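Local coordinates for endo-beta-N-acetylglucosaminidase F1 (Bacteroides thetaiotaomicron VPI-5482, PDB 6TCV), which probably cleaves high-mannose N-glycans within their chitobiose core, releasing the oligosaccharide and leaving one N-acetylglucosamine on the asparagine, at residues D160-F174 against L189-F202. The protein carries 2 engineered substitutions. Sequence-based numbering, arbitrary orientation. Where two conformers were deposited one is given.
Sequences DAYKGEGVMQGYLFF and LENGKLLWDVVVLF. With NAG (2-acetamido-2-deoxy-beta-D-glucopyranose), chain B.
Lys163 and Asp197 show how one ion pair, its carboxylate buried, can tie a loop to the start of a parallel strand pair. NZ has four acceptors around it: Asp197 OD1 in a salt bridge at 2.8 Å, Leu194 O and Ala161 O at close range, and Leu195 O at 3.2 Å, met from above its carbonyl plane, so one N-H is probably shared. Bends at the third and fourth torsions curl the chain back so that NZ reaches this cluster, the Leu194 oxygen being met in its carbonyl plane. The carboxylate is equally engaged. Gly170 N approaches OD1 (3.0 Å) from the face opposite Lys163 NZ, while OD2 takes a nearly straight bond (172°) from Gln169 NE2, 3.0 Å away, and one from a water that also accepts from Lys163 N. An alanine in place of Lys163 would probably leave Asp197 without its countercharge and deprive the Leu194 and Leu195 carbonyls of a shared donor. Nearby, Lys193 NZ donates to Tyr162 O (2.9 Å), to Gly159 O and to a second water, and Leu194 N to Asp160 O.

Further along, backbone bonds run alternately across the parallel strands from Val198 N–Gly170 O to Phe202 N–Phe174 O. On one face Leu172 CD2 sits 3.6 Å above the five-membered ring of Trp196, a CH-pi contact only 7° off its normal. On the other, Val200 CG2 meets the Phe173 ring from the face opposite the acetamido methyl C8 of NAG, and Phe202 CZ comes within 3.3 Å of NAG O7. Strand 169-175 lies between 198-209 and 400-404, and 198-209 also pairs with 243-249, in what is probably the family's (beta/alpha)8 barrel, C-terminal ends facing the sugar; Tyr426 of helix 421-426 packs against Lys163 and Leu189.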
# COMPACT_ATOMS: atom_id res chain seq x y z
N ASP A 160 -13.45 -7.65 -6.35
CA ASP A 160 -14.27 -8.03 -5.21
C ASP A 160 -14.07 -7.12 -4.00
O ASP A 160 -14.98 -7.04 -3.17
CB ASP A 160 -13.98 -9.47 -4.83
CG ASP A 160 -14.51 -10.49 -5.80
OD1 ASP A 160 -15.12 -10.18 -6.84
OD2 ASP A 160 -14.35 -11.67 -5.49
N ALA A 161 -12.93 -6.48 -3.85
CA ALA A 161 -12.70 -5.54 -2.76
C ALA A 161 -13.03 -4.09 -3.13
O ALA A 161 -12.97 -3.22 -2.25
CB ALA A 161 -11.26 -5.62 -2.22
N TYR A 162 -13.38 -3.80 -4.38
CA TYR A 162 -13.59 -2.44 -4.85
C TYR A 162 -15.02 -2.05 -4.55
O TYR A 162 -15.97 -2.55 -5.14
CB TYR A 162 -13.28 -2.36 -6.35
CG TYR A 162 -13.65 -1.01 -6.92
CD1 TYR A 162 -12.97 0.12 -6.56
CD2 TYR A 162 -14.68 -0.88 -7.83
CE1 TYR A 162 -13.33 1.35 -7.11
CE2 TYR A 162 -15.04 0.35 -8.35
CZ TYR A 162 -14.33 1.44 -7.97
OH TYR A 162 -14.72 2.64 -8.54
N LYS A 163 -15.16 -1.12 -3.61
CA LYS A 163 -16.46 -0.70 -3.11
C LYS A 163 -16.91 0.62 -3.69
O LYS A 163 -17.89 1.21 -3.21
CB LYS A 163 -16.46 -0.73 -1.56
CG LYS A 163 -16.24 -2.12 -1.01
CD LYS A 163 -16.03 -2.19 0.47
CE LYS A 163 -14.64 -1.74 0.93
NZ LYS A 163 -13.56 -2.61 0.45
N GLY A 164 -16.23 1.17 -4.68
CA GLY A 164 -16.77 2.37 -5.31
C GLY A 164 -15.80 3.53 -5.18
O GLY A 164 -14.79 3.46 -4.49
N GLU A 165 -16.08 4.55 -5.93
CA GLU A 165 -15.34 5.79 -5.92
C GLU A 165 -15.65 6.65 -4.67
O GLU A 165 -16.81 6.76 -4.26
CB GLU A 165 -15.61 6.61 -7.18
CG GLU A 165 -14.96 5.99 -8.43
CD GLU A 165 -13.47 5.80 -8.26
OE1 GLU A 165 -12.77 6.83 -8.13
OE2 GLU A 165 -12.98 4.65 -8.20
N GLY A 166 -14.62 7.10 -4.00
CA GLY A 166 -14.73 8.02 -2.89
C GLY A 166 -15.10 7.43 -1.55
O GLY A 166 -15.65 8.16 -0.72
N VAL A 167 -15.19 6.10 -1.45
CA VAL A 167 -15.46 5.45 -0.18
C VAL A 167 -14.21 5.30 0.69
O VAL A 167 -13.08 5.22 0.22
CB VAL A 167 -16.17 4.12 -0.42
CG1 VAL A 167 -17.55 4.41 -1.12
CG2 VAL A 167 -15.33 3.18 -1.14
N MET A 168 -14.41 5.12 1.98
CA MET A 168 -13.33 4.74 2.87
C MET A 168 -12.91 3.30 2.53
O MET A 168 -13.72 2.49 2.04
CB MET A 168 -13.80 4.79 4.33
CG MET A 168 -14.05 6.22 4.80
SD MET A 168 -14.06 6.37 6.58
CE MET A 168 -12.31 6.16 6.92
N GLN A 169 -11.65 2.98 2.81
CA GLN A 169 -11.06 1.68 2.51
C GLN A 169 -10.47 1.09 3.78
O GLN A 169 -10.07 1.81 4.71
CB GLN A 169 -10.01 1.79 1.43
CG GLN A 169 -10.64 2.23 0.10
CD GLN A 169 -9.60 2.42 -0.96
OE1 GLN A 169 -9.02 3.51 -1.11
NE2 GLN A 169 -9.32 1.37 -1.68
N GLY A 170 -10.37 -0.24 3.81
CA GLY A 170 -9.86 -0.96 4.95
C GLY A 170 -8.40 -1.39 4.82
O GLY A 170 -7.94 -1.75 3.74
N TYR A 171 -7.68 -1.37 5.94
CA TYR A 171 -6.25 -1.70 6.04
C TYR A 171 -6.08 -2.63 7.23
O TYR A 171 -6.30 -2.21 8.37
CB TYR A 171 -5.48 -0.40 6.21
CG TYR A 171 -3.97 -0.50 6.10
CD1 TYR A 171 -3.19 -1.03 7.10
CD2 TYR A 171 -3.33 -0.01 4.99
CE1 TYR A 171 -1.80 -1.12 6.99
CE2 TYR A 171 -1.92 -0.07 4.88
CZ TYR A 171 -1.21 -0.63 5.88
OH TYR A 171 0.18 -0.70 5.82
N LEU A 172 -5.68 -3.88 6.99
CA LEU A 172 -5.70 -4.91 8.03
C LEU A 172 -4.33 -5.57 8.18
O LEU A 172 -3.82 -6.14 7.23
CB LEU A 172 -6.73 -5.99 7.65
CG LEU A 172 -6.96 -7.06 8.70
CD1 LEU A 172 -7.53 -6.45 9.96
CD2 LEU A 172 -7.93 -8.11 8.14
N PHE A 173 -3.83 -5.61 9.40
CA PHE A 173 -2.61 -6.37 9.70
C PHE A 173 -2.96 -7.74 10.25
O PHE A 173 -3.74 -7.85 11.19
CB PHE A 173 -1.79 -5.69 10.80
CG PHE A 173 -1.16 -4.37 10.48
CD1 PHE A 173 -1.88 -3.19 10.62
CD2 PHE A 173 0.21 -4.28 10.19
CE1 PHE A 173 -1.26 -1.96 10.47
CE2 PHE A 173 0.80 -3.03 9.98
CZ PHE A 173 0.04 -1.87 10.11
N PHE A 174 -2.34 -8.78 9.69
CA PHE A 174 -2.37 -10.12 10.29
C PHE A 174 -1.06 -10.41 11.01
O PHE A 174 0.03 -10.23 10.44
CB PHE A 174 -2.52 -11.19 9.22
CG PHE A 174 -3.88 -11.27 8.67
CD1 PHE A 174 -4.85 -11.96 9.32
CD2 PHE A 174 -4.22 -10.56 7.52
CE1 PHE A 174 -6.17 -11.99 8.81
CE2 PHE A 174 -5.55 -10.60 7.03
CZ PHE A 174 -6.48 -11.30 7.67
N LEU A 189 -19.15 -7.60 3.11
CA LEU A 189 -20.41 -6.94 3.36
C LEU A 189 -21.56 -7.88 2.98
O LEU A 189 -21.37 -8.88 2.29
CB LEU A 189 -20.51 -5.67 2.49
CG LEU A 189 -19.32 -4.73 2.53
CD1 LEU A 189 -19.60 -3.53 1.66
CD2 LEU A 189 -19.01 -4.33 3.94
N GLU A 190 -22.77 -7.52 3.40
CA GLU A 190 -23.92 -8.34 2.99
C GLU A 190 -24.11 -8.36 1.48
O GLU A 190 -24.55 -9.40 0.95
CB GLU A 190 -25.20 -7.79 3.63
CG GLU A 190 -25.29 -7.95 5.13
CD GLU A 190 -26.47 -7.17 5.68
OE1 GLU A 190 -27.26 -6.63 4.89
OE2 GLU A 190 -26.58 -7.07 6.89
N ASN A 191 -23.57 -7.39 0.76
CA ASN A 191 -23.69 -7.35 -0.69
C ASN A 191 -22.55 -8.07 -1.37
O ASN A 191 -22.48 -8.06 -2.61
CB ASN A 191 -23.76 -5.92 -1.26
CG ASN A 191 -22.52 -5.13 -1.11
OD1 ASN A 191 -21.46 -5.64 -0.82
ND2 ASN A 191 -22.60 -3.83 -1.41
N GLY A 192 -21.70 -8.77 -0.61
CA GLY A 192 -20.64 -9.60 -1.09
C GLY A 192 -19.29 -8.97 -1.25
O GLY A 192 -18.31 -9.70 -1.43
N LYS A 193 -19.16 -7.65 -1.19
CA LYS A 193 -17.84 -7.03 -1.31
C LYS A 193 -16.93 -7.39 -0.16
O LYS A 193 -17.36 -7.45 0.99
CB LYS A 193 -17.99 -5.49 -1.40
CG LYS A 193 -18.59 -5.05 -2.73
CD LYS A 193 -17.66 -5.25 -3.89
CE LYS A 193 -18.24 -4.71 -5.19
NZ LYS A 193 -17.27 -4.84 -6.27
N LEU A 194 -15.65 -7.55 -0.43
CA LEU A 194 -14.67 -7.78 0.64
C LEU A 194 -14.39 -6.46 1.35
O LEU A 194 -14.20 -5.40 0.72
CB LEU A 194 -13.34 -8.28 0.07
CG LEU A 194 -13.43 -9.70 -0.48
CD1 LEU A 194 -12.16 -10.03 -1.30
CD2 LEU A 194 -13.61 -10.71 0.60
N LEU A 195 -14.37 -6.50 2.67
CA LEU A 195 -14.17 -5.30 3.48
C LEU A 195 -12.76 -4.75 3.37
O LEU A 195 -12.60 -3.52 3.32
CB LEU A 195 -14.47 -5.63 4.95
CG LEU A 195 -14.36 -4.50 5.95
CD1 LEU A 195 -15.35 -3.41 5.64
CD2 LEU A 195 -14.54 -5.02 7.35
N TRP A 196 -11.74 -5.60 3.41
CA TRP A 196 -10.35 -5.15 3.64
C TRP A 196 -9.61 -5.02 2.32
O TRP A 196 -9.09 -5.98 1.75
CB TRP A 196 -9.61 -6.08 4.58
CG TRP A 196 -10.25 -6.18 5.92
CD1 TRP A 196 -10.99 -7.23 6.39
CD2 TRP A 196 -10.24 -5.20 6.97
NE1 TRP A 196 -11.43 -6.96 7.67
CE2 TRP A 196 -10.98 -5.73 8.05
CE3 TRP A 196 -9.67 -3.94 7.13
CZ2 TRP A 196 -11.17 -5.04 9.22
CZ3 TRP A 196 -9.83 -3.28 8.32
CH2 TRP A 196 -10.58 -3.82 9.34
N ASP A 197 -9.50 -3.79 1.83
CA ASP A 197 -8.85 -3.47 0.56
C ASP A 197 -7.37 -3.81 0.58
O ASP A 197 -6.80 -4.17 -0.46
CB ASP A 197 -8.98 -1.96 0.28
CG ASP A 197 -10.41 -1.50 0.18
OD1 ASP A 197 -11.11 -1.47 1.20
OD2 ASP A 197 -10.83 -1.14 -0.96
N VAL A 198 -6.71 -3.61 1.73
CA VAL A 198 -5.27 -3.79 1.89
C VAL A 198 -5.00 -4.62 3.13
O VAL A 198 -5.61 -4.36 4.18
CB VAL A 198 -4.57 -2.42 2.00
CG1 VAL A 198 -3.09 -2.60 2.28
CG2 VAL A 198 -4.83 -1.58 0.77
N VAL A 199 -4.14 -5.63 3.01
CA VAL A 199 -3.73 -6.44 4.15
C VAL A 199 -2.22 -6.50 4.24
O VAL A 199 -1.54 -6.38 3.22
CB VAL A 199 -4.34 -7.85 4.09
CG1 VAL A 199 -5.87 -7.81 3.94
CG2 VAL A 199 -3.72 -8.69 3.03
N VAL A 200 -1.73 -6.59 5.46
CA VAL A 200 -0.30 -6.62 5.75
C VAL A 200 0.08 -7.94 6.41
O VAL A 200 -0.55 -8.37 7.39
CB VAL A 200 0.10 -5.45 6.65
CG1 VAL A 200 1.59 -5.48 6.96
CG2 VAL A 200 -0.27 -4.13 6.03
N LEU A 201 1.15 -8.55 5.90
CA LEU A 201 1.76 -9.71 6.52
C LEU A 201 2.73 -9.23 7.59
O LEU A 201 3.85 -8.81 7.27
CB LEU A 201 2.47 -10.55 5.47
CG LEU A 201 1.64 -10.83 4.22
CD1 LEU A 201 2.48 -11.64 3.22
CD2 LEU A 201 0.32 -11.52 4.52
N PHE A 202 2.28 -9.24 8.85
CA PHE A 202 3.04 -8.63 9.95
C PHE A 202 3.74 -9.76 10.69
O PHE A 202 3.10 -10.58 11.36
CB PHE A 202 2.08 -7.86 10.86
CG PHE A 202 2.78 -7.01 11.90
CD1 PHE A 202 3.23 -5.74 11.55
CD2 PHE A 202 2.89 -7.42 13.21
CE1 PHE A 202 3.84 -4.95 12.50
CE2 PHE A 202 3.48 -6.64 14.17
CZ PHE A 202 3.93 -5.40 13.82
C1 NAG B . 2.41 -2.15 18.33
C2 NAG B . 2.94 -2.90 17.13
C3 NAG B . 3.12 -4.40 17.36
C4 NAG B . 2.53 -4.81 18.70
C5 NAG B . 1.15 -4.19 18.81
C6 NAG B . 0.36 -4.65 20.04
C7 NAG B . 2.56 -2.28 14.78
C8 NAG B . 1.51 -2.01 13.72
N2 NAG B . 2.10 -2.65 15.97
O3 NAG B . 4.52 -4.72 17.34
O4 NAG B . 2.41 -6.24 18.70
O5 NAG B . 1.25 -2.76 18.91
O6 NAG B . -0.83 -3.94 20.13
O7 NAG B . 3.77 -2.15 14.56
O HOH W 1 -17.36 -7.63 -6.77
O HOH W 2 -13.14 -0.01 -2.01